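Local coordinates for LS-24 (PDB 3LP9), which probably binds hemin as a monomer and spermine as a dimer, two mutually exclusive states, and may act in the response to oxidative stress and in polyamine biosynthesis, at the interface of chains A and B. Sequence-based numbering; all coordinates share one arbitrary frame. Chains: chain A/B, LS-24.

Contact 1: the interface of chains A and B. Residues chain A 58, 62, 79, 82; chain B 58, 62, 79, 82.
A:Phe82 and B:Phe82 meet close to the two-fold axis of the LS-24 dimer, where their side chains run past each other in opposite directions. They centre an apolar, mainly aromatic patch of the homodimer interface that packs two hemopexin-fold subunits together near the axis. The rings are set almost perpendicular, with planes at 89° and centroids 5.6 Å apart, an edge-to-face pair. Its nearest atoms are the two CE2 ring carbons, A:Phe82 CE2 and B:Phe82 CE2, at 3.7 Å.

Aliphatic-to-aromatic packing flanks this pair on one side, where both isoleucines lie. Each phenylalanine passes its partner's Ile58, at the start of helix 58-62, with the side chains roughly perpendicular. The methyl CG2 of A:Ile58 lies over the face of B:Phe82, 4.0 Å from the ring centroid in a CH-pi contact, and approaches B:Phe82 CE1 to 3.5 Å. In the twin, B:Ile58 CG2 touches A:Phe82 CE1 at 3.6 Å. The isoleucine torsion explains why this branch does the touching: with chi1 at 59° in A:Ile58, CG1 is tucked between N and C, and CG2 points to the partner ring. The two phenylalanines bury the most surface here, 53 and 55 Å², and the isoleucines about 30 Å² each.

Tyrosines form an aromatic border and lose little surface to the partner. Within chain A, A:Tyr62 CB rests above one face of A:Tyr79, near the edge of the ring, linking helix 58-62 to strand 74-79 behind the contact. B:Phe82 also reaches the A:Tyr62 ring, whose carbon CE2 lies 4.0 Å from B:Phe82 CE1.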
loop_
_atom_site.group_PDB
_atom_site.type_symbol
_atom_site.label_atom_id
_atom_site.label_comp_id
_atom_site.label_asym_id
_atom_site.label_seq_id
_atom_site.Cartn_x
_atom_site.Cartn_y
_atom_site.Cartn_z
ATOM N N ILE A 58 -3.527 -4.060 -0.981
ATOM C CA ILE A 58 -2.559 -4.474 0.029
ATOM C C ILE A 58 -3.153 -5.381 1.138
ATOM O O ILE A 58 -2.498 -6.355 1.558
ATOM C CB ILE A 58 -1.796 -3.276 0.655
ATOM C CG1 ILE A 58 -2.759 -2.263 1.317
ATOM C CG2 ILE A 58 -0.952 -2.545 -0.419
ATOM C CD1 ILE A 58 -2.057 -1.151 1.997
ATOM N N TYR A 62 -1.746 -9.048 2.022
ATOM C CA TYR A 62 -0.994 -9.242 3.263
ATOM C C TYR A 62 -1.848 -9.414 4.525
ATOM O O TYR A 62 -1.315 -9.702 5.608
ATOM C CB TYR A 62 -0.022 -8.062 3.374
ATOM C CG TYR A 62 1.056 -8.129 2.318
ATOM C CD1 TYR A 62 1.956 -9.211 2.281
ATOM C CD2 TYR A 62 1.159 -7.162 1.326
ATOM C CE1 TYR A 62 2.919 -9.299 1.323
ATOM C CE2 TYR A 62 2.153 -7.227 0.366
ATOM C CZ TYR A 62 3.031 -8.299 0.369
ATOM O OH TYR A 62 4.017 -8.405 -0.604
ATOM N N TYR A 79 -2.797 -1.867 7.562
ATOM C CA TYR A 79 -1.752 -2.802 7.261
ATOM C C TYR A 79 -0.521 -1.948 7.154
ATOM O O TYR A 79 -0.364 -1.149 6.198
ATOM C CB TYR A 79 -1.961 -3.561 5.932
ATOM C CG TYR A 79 -0.720 -4.362 5.589
ATOM C CD1 TYR A 79 -0.388 -5.503 6.326
ATOM C CD2 TYR A 79 0.185 -3.920 4.588
ATOM C CE1 TYR A 79 0.811 -6.213 6.062
ATOM C CE2 TYR A 79 1.390 -4.634 4.326
ATOM C CZ TYR A 79 1.688 -5.753 5.078
ATOM O OH TYR A 79 2.818 -6.481 4.818
ATOM N N PHE A 82 -0.559 2.016 5.961
ATOM C CA PHE A 82 -1.781 2.294 5.172
ATOM C C PHE A 82 -3.001 1.903 5.970
ATOM O O PHE A 82 -2.928 1.098 6.912
ATOM C CB PHE A 82 -1.716 1.559 3.821
ATOM C CG PHE A 82 -0.570 2.012 2.947
ATOM C CD1 PHE A 82 -0.730 3.062 2.017
ATOM C CD2 PHE A 82 0.708 1.397 3.042
ATOM C CE1 PHE A 82 0.347 3.506 1.203
ATOM C CE2 PHE A 82 1.753 1.840 2.269
ATOM C CZ PHE A 82 1.561 2.889 1.348
ATOM N N ILE B 58 -3.566 2.039 -3.576
ATOM C CA ILE B 58 -2.502 2.993 -3.205
ATOM C C ILE B 58 -2.137 3.849 -4.443
ATOM O O ILE B 58 -1.749 5.024 -4.344
ATOM C CB ILE B 58 -1.243 2.241 -2.624
ATOM C CG1 ILE B 58 -0.857 1.109 -3.595
ATOM C CG2 ILE B 58 -1.573 1.740 -1.275
ATOM C CD1 ILE B 58 0.333 0.177 -3.233
ATOM N N TYR B 62 -2.267 7.834 -4.546
ATOM C CA TYR B 62 -0.975 8.581 -4.642
ATOM C C TYR B 62 -0.333 8.721 -5.997
ATOM O O TYR B 62 0.564 9.550 -6.177
ATOM C CB TYR B 62 0.031 8.006 -3.608
ATOM C CG TYR B 62 -0.483 8.134 -2.196
ATOM C CD1 TYR B 62 -0.474 9.358 -1.559
ATOM C CD2 TYR B 62 -0.986 7.020 -1.515
ATOM C CE1 TYR B 62 -0.961 9.501 -0.267
ATOM C CE2 TYR B 62 -1.472 7.143 -0.210
ATOM C CZ TYR B 62 -1.478 8.377 0.383
ATOM O OH TYR B 62 -1.927 8.470 1.624
ATOM N N TYR B 79 4.782 2.317 -6.542
ATOM C CA TYR B 79 4.507 3.437 -5.635
ATOM C C TYR B 79 5.264 3.078 -4.338
ATOM O O TYR B 79 4.909 2.123 -3.672
ATOM C CB TYR B 79 3.004 3.637 -5.396
ATOM C CG TYR B 79 2.844 4.716 -4.386
ATOM C CD1 TYR B 79 3.154 6.019 -4.726
ATOM C CD2 TYR B 79 2.589 4.424 -3.041
ATOM C CE1 TYR B 79 3.157 7.020 -3.794
ATOM C CE2 TYR B 79 2.553 5.440 -2.077
ATOM C CZ TYR B 79 2.842 6.715 -2.454
ATOM O OH TYR B 79 2.843 7.741 -1.531
ATOM N N PHE B 82 5.685 -0.670 -3.065
ATOM C CA PHE B 82 4.649 -1.564 -3.627
ATOM C C PHE B 82 4.647 -1.479 -5.133
ATOM O O PHE B 82 5.020 -0.465 -5.691
ATOM C CB PHE B 82 3.241 -1.248 -3.056
ATOM C CG PHE B 82 3.072 -1.606 -1.606
ATOM C CD1 PHE B 82 2.591 -2.859 -1.238
ATOM C CD2 PHE B 82 3.430 -0.712 -0.604
ATOM C CE1 PHE B 82 2.478 -3.216 0.138
ATOM C CE2 PHE B 82 3.323 -1.079 0.738
ATOM C CZ PHE B 82 2.853 -2.301 1.095
#

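Contact 2: the interface of chains A and B. Residues chain A 97-98, 100; chain B 56.
This is a polar, partly water-mediated patch of the homodimer interface, in which a glutamine side chain of one subunit joins the backbone of a strand in the other and so adds polar links to the assembly. B:Gln56, in the loop before helix 58-62, reaches along A:Ile97 of strand 96-98, the two side chains lying alongside, pointing opposite ways. Beyond CG the glutamine is extended (chi2 -173°), which carries its amide to the A:Ile97 backbone.

The amide nitrogen B:Gln56 NE2 donates to the carbonyl oxygen A:Ile97 O at 2.9 Å. The donor stands above the carbonyl plane, and the C=O...N angle is 112°; the acceptor is also tilted 22° from the glutamine amide plane, so the bond is not an ideally directed one.

Two waters extend the grip. Water 1 links the backbone A:Ile97 N, at 3.0 Å, to the amide oxygen B:Gln56 OE1, at 2.8 Å. Water 2 lies 3.0 Å from B:Gln56 NE2 and 2.9 Å from the carbonyl A:Gly100 O. Both ends of the amide are thus engaged, which should restrain its rotation. Apolar contact supports them: A:Ile97 CD1 lies 4.1 Å from B:Gln56 CB.

By pairing one side chain with main-chain groups of the neighbouring subunit, the site helps hold together the dimer, the form of LS-24 thought to bind spermine.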
loop_
_atom_site.group_PDB
_atom_site.type_symbol
_atom_site.label_atom_id
_atom_site.label_comp_id
_atom_site.label_asym_id
_atom_site.label_seq_id
_atom_site.Cartn_x
_atom_site.Cartn_y
_atom_site.Cartn_z
ATOM N N ILE A 97 -14.981 -0.752 -0.250
ATOM C CA ILE A 97 -14.040 0.176 0.376
ATOM C C ILE A 97 -14.781 1.485 0.315
ATOM O O ILE A 97 -15.389 1.770 -0.679
ATOM C CB ILE A 97 -12.661 0.268 -0.393
ATOM C CG1 ILE A 97 -11.863 -1.031 -0.284
ATOM C CG2 ILE A 97 -11.807 1.330 0.151
ATOM C CD1 ILE A 97 -10.672 -1.058 -1.194
ATOM N N ILE A 98 -14.683 2.286 1.360
ATOM C CA ILE A 98 -15.238 3.635 1.391
ATOM C C ILE A 98 -14.173 4.771 1.325
ATOM O O ILE A 98 -14.404 5.842 0.769
ATOM C CB ILE A 98 -16.194 3.832 2.621
ATOM C CG1 ILE A 98 -17.539 3.103 2.378
ATOM C CG2 ILE A 98 -16.389 5.341 2.884
ATOM C CD1 ILE A 98 -18.150 2.615 3.601
ATOM N N GLY A 100 -9.723 5.388 0.965
ATOM C CA GLY A 100 -8.395 4.799 0.797
ATOM C C GLY A 100 -8.301 3.630 -0.219
ATOM O O GLY A 100 -9.167 3.513 -1.090
ATOM N N GLN B 56 -9.481 2.617 -6.080
ATOM C CA GLN B 56 -9.417 2.332 -4.649
ATOM C C GLN B 56 -8.235 1.444 -4.316
ATOM O O GLN B 56 -8.377 0.344 -3.850
ATOM C CB GLN B 56 -10.712 1.690 -4.222
ATOM C CG GLN B 56 -11.867 2.711 -4.327
ATOM C CD GLN B 56 -13.190 2.238 -3.776
ATOM O OE1 GLN B 56 -13.828 1.320 -4.325
ATOM N NE2 GLN B 56 -13.632 2.877 -2.735
HETATM O O HOH W 1 -14.515 -1.171 -3.158
HETATM O O HOH W 2 -11.609 4.835 -1.776
#

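Contacts 1 and 2 lie about 12 Å apart, measured between the centres of their C-alpha atoms, and belong to the same two-fold symmetric interface. They share no residue, but B:Gln56 of contact 2 stands two positions ahead of B:Ile58 of contact 1, so one short stretch of chain B serves both. Contact 1 supplies an apolar centre near the axis, while contact 2 and its symmetry twin add polar, hydrated links farther out. If hemin binding dissociates the dimer, as is likely here, both contacts would be lost in the hemin-bound monomer.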